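Local coordinates for protein aminoglycoside N(3)-acetyltransferase III (Serratia marcescens, PDB 7LAO) that confers aminoglycoside resistance by acetylating the N3 amine of 2-deoxystreptamine antibiotics with acetyl-CoA, at residues A[66-71]-A[207-212]; A[169-174]-A[227-232]; A[122-127]-A[131-136]; A[158-161]-A[166-169]; A[173-178]-A[262-267]. One frame throughout, in Å; residues are numbered along the deposited sequence.

Contact 1 of 5, residues A[66-71]-A[207-212]; sequences SPYEET and FDSNGI
Tyr68 reaches across to Ser209, Asn210 and Asp208, and it does so with its hydroxyl end. Starting at CB, the side chain points toward the 207-212 loop, and with CG trans to the backbone nitrogen (chi1 176°) the ring runs straight out in that direction. The side chain also touches Val186 and Asp119, and its ring meets that of Tyr188. Only at OH does the opposite loop come near: Ser209 OG lies 4.1 Å from Tyr68 OH, and Asn210 ND2 lies 4.2 Å from it. Asn210 arrives from the opposite direction, its amide plane turned 74° from the ring. The polar link is a water at the ring edge, in plane, 2.6 Å from Tyr68 OH. This water accepts from Asn210 ND2 at 3.0 Å and donates weakly to Asp208 OD1 at 3.4 Å. That same OD1 receives Asn210 N at 3.0 Å from above the carboxylate plane, while OD2 makes a salt bridge with Arg184. A HEPES molecule, probably from the crystallisation liquor, lies beside Ser209, consistent with a pocket. Asp208 to Asn210 forms an Asx turn, linked to the 66-71 loop by Tyr68 and a water.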
# COMPACT_ATOMS: atom_id res chain seq x y z
N SER A 66 13.39 1.99 7.72
CA SER A 66 13.17 0.59 8.02
C SER A 66 14.46 -0.20 7.81
O SER A 66 15.18 0.06 6.85
CB SER A 66 12.06 0.04 7.14
OG SER A 66 12.10 -1.37 7.04
N PRO A 67 14.82 -1.11 8.74
CA PRO A 67 16.02 -1.95 8.56
C PRO A 67 15.73 -3.27 7.88
O PRO A 67 16.19 -4.34 8.31
CB PRO A 67 16.49 -2.15 10.01
CG PRO A 67 15.24 -2.19 10.78
CD PRO A 67 14.27 -1.24 10.10
N TYR A 68 14.96 -3.22 6.78
CA TYR A 68 14.54 -4.43 6.08
C TYR A 68 15.72 -5.16 5.46
O TYR A 68 15.93 -6.35 5.70
CB TYR A 68 13.50 -4.09 5.00
CG TYR A 68 13.08 -5.28 4.16
CD1 TYR A 68 12.14 -6.19 4.63
CD2 TYR A 68 13.64 -5.49 2.88
CE1 TYR A 68 11.74 -7.29 3.86
CE2 TYR A 68 13.25 -6.59 2.10
CZ TYR A 68 12.30 -7.48 2.59
OH TYR A 68 11.91 -8.57 1.83
N GLU A 69 16.49 -4.47 4.62
CA GLU A 69 17.57 -5.17 3.94
C GLU A 69 18.73 -5.42 4.90
O GLU A 69 19.39 -6.47 4.84
CB GLU A 69 18.02 -4.40 2.70
CG GLU A 69 18.28 -5.29 1.49
CD GLU A 69 19.69 -5.90 1.50
OE1 GLU A 69 20.46 -5.65 2.45
OE2 GLU A 69 20.03 -6.63 0.54
N GLU A 70 18.96 -4.49 5.82
CA GLU A 70 20.04 -4.62 6.79
C GLU A 70 19.85 -5.83 7.70
O GLU A 70 20.82 -6.27 8.33
CB GLU A 70 20.14 -3.34 7.63
CG GLU A 70 20.40 -2.08 6.82
CD GLU A 70 19.13 -1.42 6.29
OE1 GLU A 70 18.09 -2.11 6.18
OE2 GLU A 70 19.18 -0.20 6.00
N THR A 71 18.64 -6.40 7.75
CA THR A 71 18.32 -7.53 8.60
C THR A 71 17.76 -8.71 7.80
O THR A 71 17.19 -9.63 8.39
CB THR A 71 17.31 -7.14 9.69
OG1 THR A 71 16.03 -6.86 9.11
CG2 THR A 71 17.79 -5.89 10.45
N PHE A 207 5.95 -13.71 3.53
CA PHE A 207 6.09 -13.92 2.11
C PHE A 207 6.97 -12.82 1.49
O PHE A 207 6.97 -11.67 1.93
CB PHE A 207 4.72 -13.96 1.43
CG PHE A 207 3.87 -15.13 1.81
CD1 PHE A 207 4.14 -16.38 1.30
CD2 PHE A 207 2.81 -14.98 2.70
CE1 PHE A 207 3.36 -17.47 1.66
CE2 PHE A 207 2.04 -16.07 3.07
CZ PHE A 207 2.31 -17.31 2.52
N ASP A 208 7.72 -13.20 0.46
CA ASP A 208 8.58 -12.27 -0.27
C ASP A 208 7.75 -11.21 -1.02
O ASP A 208 6.92 -11.55 -1.87
CB ASP A 208 9.43 -13.09 -1.25
CG ASP A 208 10.65 -12.34 -1.75
OD1 ASP A 208 10.69 -11.10 -1.62
OD2 ASP A 208 11.57 -13.00 -2.29
N SER A 209 7.97 -9.92 -0.71
CA SER A 209 7.28 -8.83 -1.42
C SER A 209 7.95 -8.45 -2.74
O SER A 209 7.37 -7.69 -3.51
CB SER A 209 7.19 -7.55 -0.56
OG SER A 209 8.42 -7.28 0.11
N ASN A 210 9.17 -8.94 -3.00
CA ASN A 210 9.83 -8.66 -4.26
C ASN A 210 9.93 -9.94 -5.07
O ASN A 210 11.04 -10.37 -5.44
CB ASN A 210 11.20 -8.01 -4.03
CG ASN A 210 11.11 -6.77 -3.17
OD1 ASN A 210 10.54 -5.76 -3.57
ND2 ASN A 210 11.69 -6.85 -1.99
N GLY A 211 8.78 -10.57 -5.33
CA GLY A 211 8.73 -11.79 -6.11
C GLY A 211 8.20 -12.98 -5.34
O GLY A 211 8.92 -13.59 -4.56
N ILE A 212 6.94 -13.36 -5.59
CA ILE A 212 6.34 -14.46 -4.84
C ILE A 212 6.86 -15.80 -5.33
O ILE A 212 6.84 -16.79 -4.59
CB ILE A 212 4.81 -14.37 -4.94
CG1 ILE A 212 4.14 -15.33 -3.97
CG2 ILE A 212 4.36 -14.47 -6.41
CD1 ILE A 212 4.42 -14.97 -2.48
O HOH W 1 13.04 -9.01 -0.45

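Contact 2 of 5, residues A[169-174]-A[227-232]; sequences TVLHYA and TIAKAY
Leu171 supplies all the contact on its helix: both its methyls meet Ile228 of helix 224-233, and CD1 also meets Ala229. The apolar meetings come first. Leu171 CD2 rests 3.9 Å from Ile228 CG2, and Leu171 CD1 reaches that same methyl at 4.0 Å, so the leucine fork sits astride one branch of the isoleucine. The two side chains cross obliquely. CD1 also goes past Ile228 to Ala229, lying 4.1 Å from Ala229 CB. Leucine CG stands opposite the carbonyl carbon (chi1 -82°) and chi2 is extended at 168°, which carries the fork outward to the second helix.

The next kind is methyl against backbone: Leu171 CD1 is 3.9 Å from Ala229 N, so the methyl touches the helix backbone there. At the level of the backbones, the CA atoms of Leu171 and Ile228 are 8.0 Å apart.

The polar bonds do not run between the two segments. The peptide groups of 227-232 are bonded in the helical manner, as in Tyr232 N to Ile228 O at 2.8 Å, whereas His172 N and Tyr173 N each bond to the carbonyl three residues back. His172 ND1 is bonded to Glu175, and Tyr232 OH to Asp255 of helix 253-268. All three touching residues are buried. Helix 253-268 packs on both helices, through Tyr263 on Ile228 and Val257 on Val170. The arrangement is an apolar helix-helix interface within a three-helix cluster formed by 170-177, 224-233 and 253-268.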
# COMPACT_ATOMS: atom_id res chain seq x y z
N THR A 169 -0.67 -2.62 -4.38
CA THR A 169 -0.21 -3.37 -3.22
C THR A 169 -1.19 -4.46 -2.80
O THR A 169 -0.77 -5.52 -2.29
CB THR A 169 0.01 -2.40 -2.05
OG1 THR A 169 0.95 -1.40 -2.47
CG2 THR A 169 0.51 -3.12 -0.81
N VAL A 170 -2.48 -4.26 -3.03
CA VAL A 170 -3.42 -5.31 -2.61
C VAL A 170 -3.16 -6.65 -3.30
O VAL A 170 -3.61 -7.70 -2.80
CB VAL A 170 -4.86 -4.79 -2.85
CG1 VAL A 170 -5.30 -4.89 -4.36
CG2 VAL A 170 -5.83 -5.52 -1.96
N LEU A 171 -2.46 -6.66 -4.45
CA LEU A 171 -2.19 -7.95 -5.08
C LEU A 171 -1.15 -8.75 -4.30
O LEU A 171 -1.02 -9.95 -4.53
CB LEU A 171 -1.77 -7.78 -6.56
CG LEU A 171 -2.99 -7.60 -7.47
CD1 LEU A 171 -2.60 -7.13 -8.92
CD2 LEU A 171 -3.84 -8.88 -7.55
N HIS A 172 -0.39 -8.12 -3.41
CA HIS A 172 0.41 -8.91 -2.48
C HIS A 172 -0.47 -9.75 -1.55
O HIS A 172 -0.05 -10.82 -1.10
CB HIS A 172 1.33 -8.01 -1.65
CG HIS A 172 2.45 -7.42 -2.45
ND1 HIS A 172 3.33 -8.20 -3.18
CD2 HIS A 172 2.81 -6.12 -2.68
CE1 HIS A 172 4.20 -7.41 -3.80
NE2 HIS A 172 3.90 -6.15 -3.51
N TYR A 173 -1.69 -9.29 -1.22
CA TYR A 173 -2.58 -10.12 -0.43
C TYR A 173 -3.03 -11.36 -1.22
O TYR A 173 -3.06 -12.48 -0.69
CB TYR A 173 -3.76 -9.27 0.04
CG TYR A 173 -4.85 -10.06 0.67
CD1 TYR A 173 -4.68 -10.65 1.95
CD2 TYR A 173 -6.06 -10.25 0.00
CE1 TYR A 173 -5.70 -11.43 2.53
CE2 TYR A 173 -7.08 -10.99 0.58
CZ TYR A 173 -6.89 -11.57 1.83
OH TYR A 173 -7.92 -12.29 2.33
N ALA A 174 -3.36 -11.18 -2.51
CA ALA A 174 -3.67 -12.33 -3.38
C ALA A 174 -2.52 -13.31 -3.44
O ALA A 174 -2.73 -14.53 -3.41
CB ALA A 174 -3.98 -11.85 -4.81
N THR A 227 2.33 -8.40 -13.57
CA THR A 227 1.82 -9.38 -14.52
C THR A 227 0.31 -9.54 -14.35
O THR A 227 -0.44 -9.47 -15.32
CB THR A 227 2.56 -10.72 -14.31
OG1 THR A 227 3.96 -10.53 -14.56
CG2 THR A 227 2.07 -11.81 -15.28
N ILE A 228 -0.15 -9.65 -13.10
CA ILE A 228 -1.55 -9.92 -12.84
C ILE A 228 -2.42 -8.71 -13.17
O ILE A 228 -3.50 -8.85 -13.78
CB ILE A 228 -1.74 -10.36 -11.38
CG1 ILE A 228 -1.14 -11.75 -11.18
CG2 ILE A 228 -3.22 -10.41 -11.05
CD1 ILE A 228 -0.94 -12.11 -9.73
N ALA A 229 -1.97 -7.51 -12.79
CA ALA A 229 -2.74 -6.31 -13.06
C ALA A 229 -2.91 -6.10 -14.55
O ALA A 229 -4.00 -5.75 -15.01
CB ALA A 229 -2.07 -5.08 -12.44
N LYS A 230 -1.84 -6.29 -15.31
CA LYS A 230 -1.96 -6.17 -16.76
C LYS A 230 -2.97 -7.15 -17.33
O LYS A 230 -3.78 -6.81 -18.21
CB LYS A 230 -0.60 -6.37 -17.43
CG LYS A 230 0.42 -5.29 -17.15
CD LYS A 230 1.83 -5.82 -17.40
CE LYS A 230 2.33 -5.48 -18.76
NZ LYS A 230 2.85 -4.08 -18.71
N ALA A 231 -2.90 -8.41 -16.88
CA ALA A 231 -3.86 -9.40 -17.36
C ALA A 231 -5.27 -9.03 -16.93
O ALA A 231 -6.21 -9.17 -17.73
CB ALA A 231 -3.51 -10.81 -16.85
N TYR A 232 -5.44 -8.48 -15.71
CA TYR A 232 -6.77 -8.09 -15.26
C TYR A 232 -7.31 -6.93 -16.09
O TYR A 232 -8.50 -6.91 -16.44
CB TYR A 232 -6.75 -7.70 -13.77
CG TYR A 232 -8.10 -7.28 -13.22
CD1 TYR A 232 -9.08 -8.23 -12.86
CD2 TYR A 232 -8.40 -5.91 -13.04
CE1 TYR A 232 -10.35 -7.82 -12.35
CE2 TYR A 232 -9.64 -5.51 -12.51
CZ TYR A 232 -10.58 -6.45 -12.17
OH TYR A 232 -11.81 -6.00 -11.71

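Contact 3 of 5, residues A[122-127]-A[131-136]; sequences MVAVGP and TLTEPH
Ala124 and Thr133 make the tight end of this contact: Ala124 CB is 3.9 Å from Thr133 CG2, and the same threonine methyl lies 3.9 Å from Met122 O. Leu132 CD1 closes on Ala124 CB from further along, at 4.2 Å. With OG1 bonded to Ala129 O in its own helix, Thr133 turns its methyl to the strand. A second meeting brings Met122 CG to 4.0 Å from His136 CE1. The methionine chain, bent at chi2 (-83°), crosses the histidine at about a right angle. His136 is held on both nitrogens, ND1 with Ser115 OG and NE2 with Ala141 O. These contacts lay the short helix 129-133 on strand 122-125 of the seven-stranded mixed sheet, straight after the strand in the chain, with the strand's Val123 and Val125 directed to the far side. Arg150 binds the carbonyls of Thr131, Leu132 and Pro135 where the helix ends. Toward the connecting turn the protein atoms draw apart and a water takes over, donating to Pro127 O at 2.8 Å and accepting from Thr131 N at 2.9 Å. Pro127 is exposed there and Thr131 partly so.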
# COMPACT_ATOMS: atom_id res chain seq x y z
N MET A 122 0.77 1.13 7.50
CA MET A 122 -0.32 1.66 6.70
C MET A 122 -0.91 2.88 7.39
O MET A 122 -0.92 2.95 8.61
CB MET A 122 -1.44 0.62 6.52
CG MET A 122 -0.97 -0.67 5.94
SD MET A 122 -0.87 -0.59 4.12
CE MET A 122 -0.15 -2.20 3.87
N VAL A 123 -1.41 3.83 6.60
CA VAL A 123 -2.09 5.00 7.14
C VAL A 123 -3.52 4.90 6.65
O VAL A 123 -3.76 4.48 5.50
CB VAL A 123 -1.42 6.34 6.72
CG1 VAL A 123 -1.30 6.44 5.14
CG2 VAL A 123 -2.21 7.52 7.21
N ALA A 124 -4.48 5.24 7.51
CA ALA A 124 -5.90 5.28 7.15
C ALA A 124 -6.62 6.42 7.87
O ALA A 124 -6.26 6.79 9.00
CB ALA A 124 -6.64 3.98 7.46
N VAL A 125 -7.67 6.94 7.23
CA VAL A 125 -8.35 8.15 7.71
C VAL A 125 -9.82 8.05 7.34
O VAL A 125 -10.14 8.01 6.14
CB VAL A 125 -7.82 9.44 7.05
CG1 VAL A 125 -8.18 10.61 7.92
CG2 VAL A 125 -6.36 9.35 6.69
N GLY A 126 -10.70 8.13 8.35
CA GLY A 126 -12.12 7.94 8.14
C GLY A 126 -12.68 6.89 9.09
O GLY A 126 -11.96 6.37 9.95
N PRO A 127 -13.96 6.57 8.95
CA PRO A 127 -14.60 5.63 9.92
C PRO A 127 -13.85 4.33 10.09
O PRO A 127 -13.95 3.73 11.18
CB PRO A 127 -15.99 5.38 9.32
CG PRO A 127 -16.24 6.57 8.34
CD PRO A 127 -14.87 6.97 7.86
N THR A 131 -10.08 0.14 12.53
CA THR A 131 -10.36 -1.18 11.93
C THR A 131 -9.25 -1.60 10.95
O THR A 131 -8.74 -2.72 11.01
CB THR A 131 -11.73 -1.15 11.21
OG1 THR A 131 -12.76 -0.88 12.15
CG2 THR A 131 -12.07 -2.54 10.46
N LEU A 132 -8.83 -0.68 10.08
CA LEU A 132 -7.83 -1.06 9.09
C LEU A 132 -6.44 -1.19 9.70
O LEU A 132 -5.72 -2.16 9.38
CB LEU A 132 -7.81 -0.06 7.93
CG LEU A 132 -9.11 -0.17 7.13
CD1 LEU A 132 -9.32 1.03 6.12
CD2 LEU A 132 -9.12 -1.50 6.39
N THR A 133 -6.06 -0.27 10.63
CA THR A 133 -4.68 -0.18 11.07
C THR A 133 -4.32 -1.08 12.26
O THR A 133 -3.14 -1.16 12.61
CB THR A 133 -4.33 1.28 11.42
OG1 THR A 133 -5.24 1.78 12.40
CG2 THR A 133 -4.46 2.17 10.14
N GLU A 134 -5.31 -1.74 12.89
CA GLU A 134 -5.04 -2.65 14.01
C GLU A 134 -5.84 -3.94 13.79
O GLU A 134 -7.04 -3.87 13.51
CB GLU A 134 -5.46 -2.01 15.35
CG GLU A 134 -4.64 -0.80 15.77
CD GLU A 134 -5.15 -0.20 17.08
OE1 GLU A 134 -5.72 0.93 17.07
OE2 GLU A 134 -5.02 -0.90 18.13
N PRO A 135 -5.24 -5.13 14.00
CA PRO A 135 -3.84 -5.34 14.37
C PRO A 135 -2.90 -5.33 13.17
O PRO A 135 -3.36 -5.39 12.01
CB PRO A 135 -3.88 -6.73 15.06
CG PRO A 135 -4.95 -7.44 14.28
CD PRO A 135 -5.98 -6.40 13.89
N HIS A 136 -1.59 -5.22 13.40
CA HIS A 136 -0.66 -5.25 12.25
C HIS A 136 0.65 -5.81 12.80
O HIS A 136 1.51 -5.06 13.27
CB HIS A 136 -0.45 -3.92 11.55
CG HIS A 136 0.10 -4.06 10.16
ND1 HIS A 136 0.39 -2.98 9.34
CD2 HIS A 136 0.41 -5.16 9.43
CE1 HIS A 136 0.88 -3.41 8.19
NE2 HIS A 136 0.89 -4.73 8.21
O HOH W 2 -12.52 1.75 12.57

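Contact 4 of 5, residues A[158-161]-A[166-169]; sequences VLLL and DSVT
Val168 sits at the centre of an inverse gamma turn and pushes its side chain against Leu160 and Val158 of the strand that precedes it. At this tight turn a single loop residue meets two residues of strand 157-161. Val168 CG2 takes the larger share: it lies 3.7 Å from Leu160 CD1 and 4.0 Å from Leu160 CD2, resting against both prongs of the leucine. The side chains cross at about a right angle. The other branch, Val168 CG1, meets Val158 CG1 at 4.2 Å. With CG1 trans to the nitrogen (chi1 -178°), the two methyls are spread so that each finds its own strand residue.

Leu160 CD2 also has Ser167 OG beside it at 3.8 Å. Ser167 was modelled in two conformers, so this approach is less certain; in the one described, OG bonds to Pro164 O rather than to anything on the strand. Val158 and Leu160 point to the same side of the sheet, while the backbone of the strand pairs with strands 23-28 and 246-252. Phe151 covers Val158 from helix 147-153.

The contact folds the strand-to-helix connection, which leads into helix 170-177, back over the strand it came from. Chemically, it is mainly methyl against methyl, with one serine oxygen, in a doubtful conformer, beside Leu160, so shape and the exclusion of water should hold it, with no directional bond to set the fit.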
# COMPACT_ATOMS: atom_id res chain seq x y z
N VAL A 158 -8.93 0.36 -5.31
CA VAL A 158 -7.54 0.78 -5.43
C VAL A 158 -7.50 1.91 -6.45
O VAL A 158 -7.97 1.77 -7.60
CB VAL A 158 -6.62 -0.36 -5.84
CG1 VAL A 158 -5.19 0.15 -6.03
CG2 VAL A 158 -6.70 -1.55 -4.76
N LEU A 159 -6.93 3.03 -6.03
CA LEU A 159 -6.79 4.21 -6.89
C LEU A 159 -5.32 4.41 -7.24
O LEU A 159 -4.52 4.63 -6.33
CB LEU A 159 -7.36 5.42 -6.15
CG LEU A 159 -7.07 6.74 -6.87
CD1 LEU A 159 -7.75 6.77 -8.21
CD2 LEU A 159 -7.53 7.88 -6.01
N LEU A 160 -4.97 4.35 -8.54
CA LEU A 160 -3.63 4.71 -8.98
C LEU A 160 -3.73 6.09 -9.61
O LEU A 160 -4.48 6.28 -10.57
CB LEU A 160 -3.06 3.69 -10.00
CG LEU A 160 -3.06 2.19 -9.63
CD1 LEU A 160 -2.31 1.35 -10.68
CD2 LEU A 160 -2.51 1.93 -8.20
N LEU A 161 -2.99 7.06 -9.06
CA LEU A 161 -2.95 8.44 -9.60
C LEU A 161 -1.58 8.63 -10.22
O LEU A 161 -0.67 9.13 -9.56
CB LEU A 161 -3.17 9.49 -8.53
CG LEU A 161 -4.53 9.48 -7.82
CD1 LEU A 161 -4.59 10.58 -6.74
CD2 LEU A 161 -5.69 9.60 -8.82
N ASP A 166 2.55 -1.89 -11.30
CA ASP A 166 3.26 -2.65 -10.28
C ASP A 166 3.08 -2.08 -8.87
O ASP A 166 3.53 -2.72 -7.91
CB ASP A 166 4.76 -2.78 -10.61
CG ASP A 166 5.50 -1.44 -10.65
OD1 ASP A 166 4.89 -0.40 -10.36
OD2 ASP A 166 6.71 -1.44 -10.98
N SER A 167 2.45 -0.92 -8.69
CA SER A 167 2.27 -0.40 -7.35
C SER A 167 0.95 -0.84 -6.71
O SER A 167 0.57 -0.30 -5.66
CB SER A 167 2.39 1.14 -7.36
OG SER A 167 1.30 1.76 -8.01
N VAL A 168 0.23 -1.82 -7.31
CA VAL A 168 -1.06 -2.29 -6.76
C VAL A 168 -0.85 -3.22 -5.56
O VAL A 168 -0.89 -4.46 -5.67
CB VAL A 168 -1.94 -2.95 -7.85
CG1 VAL A 168 -3.28 -3.39 -7.26
CG2 VAL A 168 -2.23 -1.97 -8.96
N THR A 169 -0.67 -2.62 -4.38
CA THR A 169 -0.21 -3.37 -3.22
C THR A 169 -1.19 -4.46 -2.80
O THR A 169 -0.77 -5.52 -2.29
CB THR A 169 0.01 -2.40 -2.05
OG1 THR A 169 0.95 -1.40 -2.47
CG2 THR A 169 0.51 -3.12 -0.81

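Contact 5 of 5, residues A[173-178]-A[262-267]; sequences YAEAIA and TYLEQH
Ala174 O takes weak hydrogen bonds from two backbone amides, Ala178 N at 3.0 Å and Ile177 N at 3.3 Å, and has Leu264 CD1 packed near it at 4.2 Å. The carbonyl belongs to the last turn of helix 170-177, and Leu264 comes in from helix 253-268. The leucine does nearly all the touching on its side. Its CD1 methyl lies 3.7 Å from Ala178 CB, and its own CB is 4.0 Å from the same alanine methyl, so Ala178 rests along the flank of the leucine. CD1 then reaches the backbone at Glu175 CA, 4.1 Å away. Leu264 CG lies anti to its carbonyl carbon (chi1 -76°), which directs CD1 at Ala178 and Glu175 CA.

Glu175 CB points away from helix 253-268, and its OE1 is bonded to His172 ND1. Ala178 is the first residue to leave the helix. Just there Lys183 NZ donates to three carbonyls, those of Glu175, Ala176 and Ala178, placing an ammonium group at the helix's C-terminal end.

On the far side of the second helix, His267 folds back on its own turn: ND1 donates to Tyr263 O at 2.9 Å, in the histidine ring plane, and sits over the centre of the Tyr263 ring.

The four touching residues are buried, and what crosses is mostly hydrocarbon packing, with Leu264 CD1 also near the carbonyl Ala174 O. Lys183 takes three carbonyls where the helix ends, while Ala174 O has only weak amide bonds; the lysine's charge would probably suit the negative end of the helix dipole.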
# COMPACT_ATOMS: atom_id res chain seq x y z
N TYR A 173 -1.69 -9.29 -1.22
CA TYR A 173 -2.58 -10.12 -0.43
C TYR A 173 -3.03 -11.36 -1.22
O TYR A 173 -3.06 -12.48 -0.69
CB TYR A 173 -3.76 -9.27 0.04
CG TYR A 173 -4.85 -10.06 0.67
CD1 TYR A 173 -4.68 -10.65 1.95
CD2 TYR A 173 -6.06 -10.25 0.00
CE1 TYR A 173 -5.70 -11.43 2.53
CE2 TYR A 173 -7.08 -10.99 0.58
CZ TYR A 173 -6.89 -11.57 1.83
OH TYR A 173 -7.92 -12.29 2.33
N ALA A 174 -3.36 -11.18 -2.51
CA ALA A 174 -3.67 -12.33 -3.38
C ALA A 174 -2.52 -13.31 -3.44
O ALA A 174 -2.73 -14.53 -3.41
CB ALA A 174 -3.98 -11.85 -4.81
N GLU A 175 -1.29 -12.80 -3.56
CA GLU A 175 -0.14 -13.69 -3.50
C GLU A 175 -0.14 -14.49 -2.21
O GLU A 175 0.24 -15.67 -2.19
CB GLU A 175 1.17 -12.91 -3.60
CG GLU A 175 1.48 -12.34 -4.98
CD GLU A 175 2.72 -11.40 -4.97
OE1 GLU A 175 3.11 -10.90 -3.88
OE2 GLU A 175 3.31 -11.16 -6.05
N ALA A 176 -0.54 -13.87 -1.10
CA ALA A 176 -0.39 -14.57 0.16
C ALA A 176 -1.42 -15.69 0.28
O ALA A 176 -1.09 -16.79 0.75
CB ALA A 176 -0.47 -13.58 1.33
N ILE A 177 -2.64 -15.48 -0.22
CA ILE A 177 -3.70 -16.48 -0.06
C ILE A 177 -3.80 -17.47 -1.23
O ILE A 177 -4.56 -18.45 -1.12
CB ILE A 177 -5.08 -15.80 0.15
CG1 ILE A 177 -5.49 -14.95 -1.08
CG2 ILE A 177 -5.08 -14.91 1.46
CD1 ILE A 177 -6.97 -14.44 -0.96
N ALA A 178 -3.03 -17.28 -2.31
CA ALA A 178 -3.15 -18.15 -3.49
C ALA A 178 -2.65 -19.56 -3.20
O ALA A 178 -1.47 -19.74 -2.87
CB ALA A 178 -2.37 -17.56 -4.69
N THR A 262 -7.17 -16.66 -9.00
CA THR A 262 -7.50 -17.51 -10.13
C THR A 262 -6.34 -17.61 -11.11
O THR A 262 -5.97 -18.69 -11.56
CB THR A 262 -8.73 -16.93 -10.84
OG1 THR A 262 -9.81 -16.81 -9.91
CG2 THR A 262 -9.16 -17.79 -12.04
N TYR A 263 -5.80 -16.45 -11.51
CA TYR A 263 -4.63 -16.38 -12.38
C TYR A 263 -3.49 -17.22 -11.83
O TYR A 263 -2.88 -18.02 -12.56
CB TYR A 263 -4.17 -14.90 -12.51
CG TYR A 263 -3.01 -14.73 -13.50
CD1 TYR A 263 -3.27 -14.45 -14.84
CD2 TYR A 263 -1.68 -14.89 -13.11
CE1 TYR A 263 -2.22 -14.31 -15.80
CE2 TYR A 263 -0.62 -14.76 -14.06
CZ TYR A 263 -0.91 -14.47 -15.39
OH TYR A 263 0.12 -14.35 -16.30
N LEU A 264 -3.14 -17.03 -10.55
CA LEU A 264 -2.01 -17.76 -10.00
C LEU A 264 -2.29 -19.27 -9.96
O LEU A 264 -1.38 -20.08 -10.17
CB LEU A 264 -1.66 -17.23 -8.61
CG LEU A 264 -0.92 -15.88 -8.56
CD1 LEU A 264 -0.87 -15.30 -7.15
CD2 LEU A 264 0.50 -15.98 -9.13
N GLU A 265 -3.54 -19.65 -9.72
CA GLU A 265 -3.87 -21.07 -9.69
C GLU A 265 -3.75 -21.67 -11.08
O GLU A 265 -3.19 -22.77 -11.26
CB GLU A 265 -5.29 -21.25 -9.16
CG GLU A 265 -5.48 -20.97 -7.68
CD GLU A 265 -6.90 -21.29 -7.21
OE1 GLU A 265 -7.55 -22.18 -7.82
OE2 GLU A 265 -7.37 -20.65 -6.24
N GLN A 266 -4.31 -20.99 -12.08
CA GLN A 266 -4.29 -21.54 -13.42
C GLN A 266 -2.88 -21.61 -13.97
O GLN A 266 -2.60 -22.45 -14.82
CB GLN A 266 -5.19 -20.71 -14.34
CG GLN A 266 -6.67 -20.84 -14.03
CD GLN A 266 -7.18 -22.24 -14.37
OE1 GLN A 266 -7.12 -22.66 -15.53
NE2 GLN A 266 -7.64 -22.97 -13.35
N HIS A 267 -1.96 -20.76 -13.49
CA HIS A 267 -0.63 -20.72 -14.10
C HIS A 267 0.43 -21.39 -13.26
O HIS A 267 1.38 -21.94 -13.82
CB HIS A 267 -0.22 -19.28 -14.39
CG HIS A 267 -0.98 -18.67 -15.53
ND1 HIS A 267 -2.24 -18.13 -15.39
CD2 HIS A 267 -0.66 -18.55 -16.84
CE1 HIS A 267 -2.66 -17.70 -16.56
NE2 HIS A 267 -1.72 -17.93 -17.46

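How the contacts relate
All five contacts lie in one acetyltransferase fold. Contact 3 comes first to completion, then contact 4, both reaching the seven-stranded sheet, with centres about 18 Å apart. Contact 4 leads directly into helix 170-177, sharing Thr169 with contact 2, and the same helix serves contact 5, which shares Tyr173 and Ala174 with contact 2. Centres of contacts 2 and 5 are about 9 Å apart; Tyr263 touches Thr227, Ile228 and Ala231, and Leu264 touches Ile228. Contact 1 spans the chain around contacts 3 and 4, its segments alternating with those of 2 and 5. Ser209, Phe207 and Ile212 reach helix 170-177, so this helix connects sheet, helical cluster and the 207-212 loop.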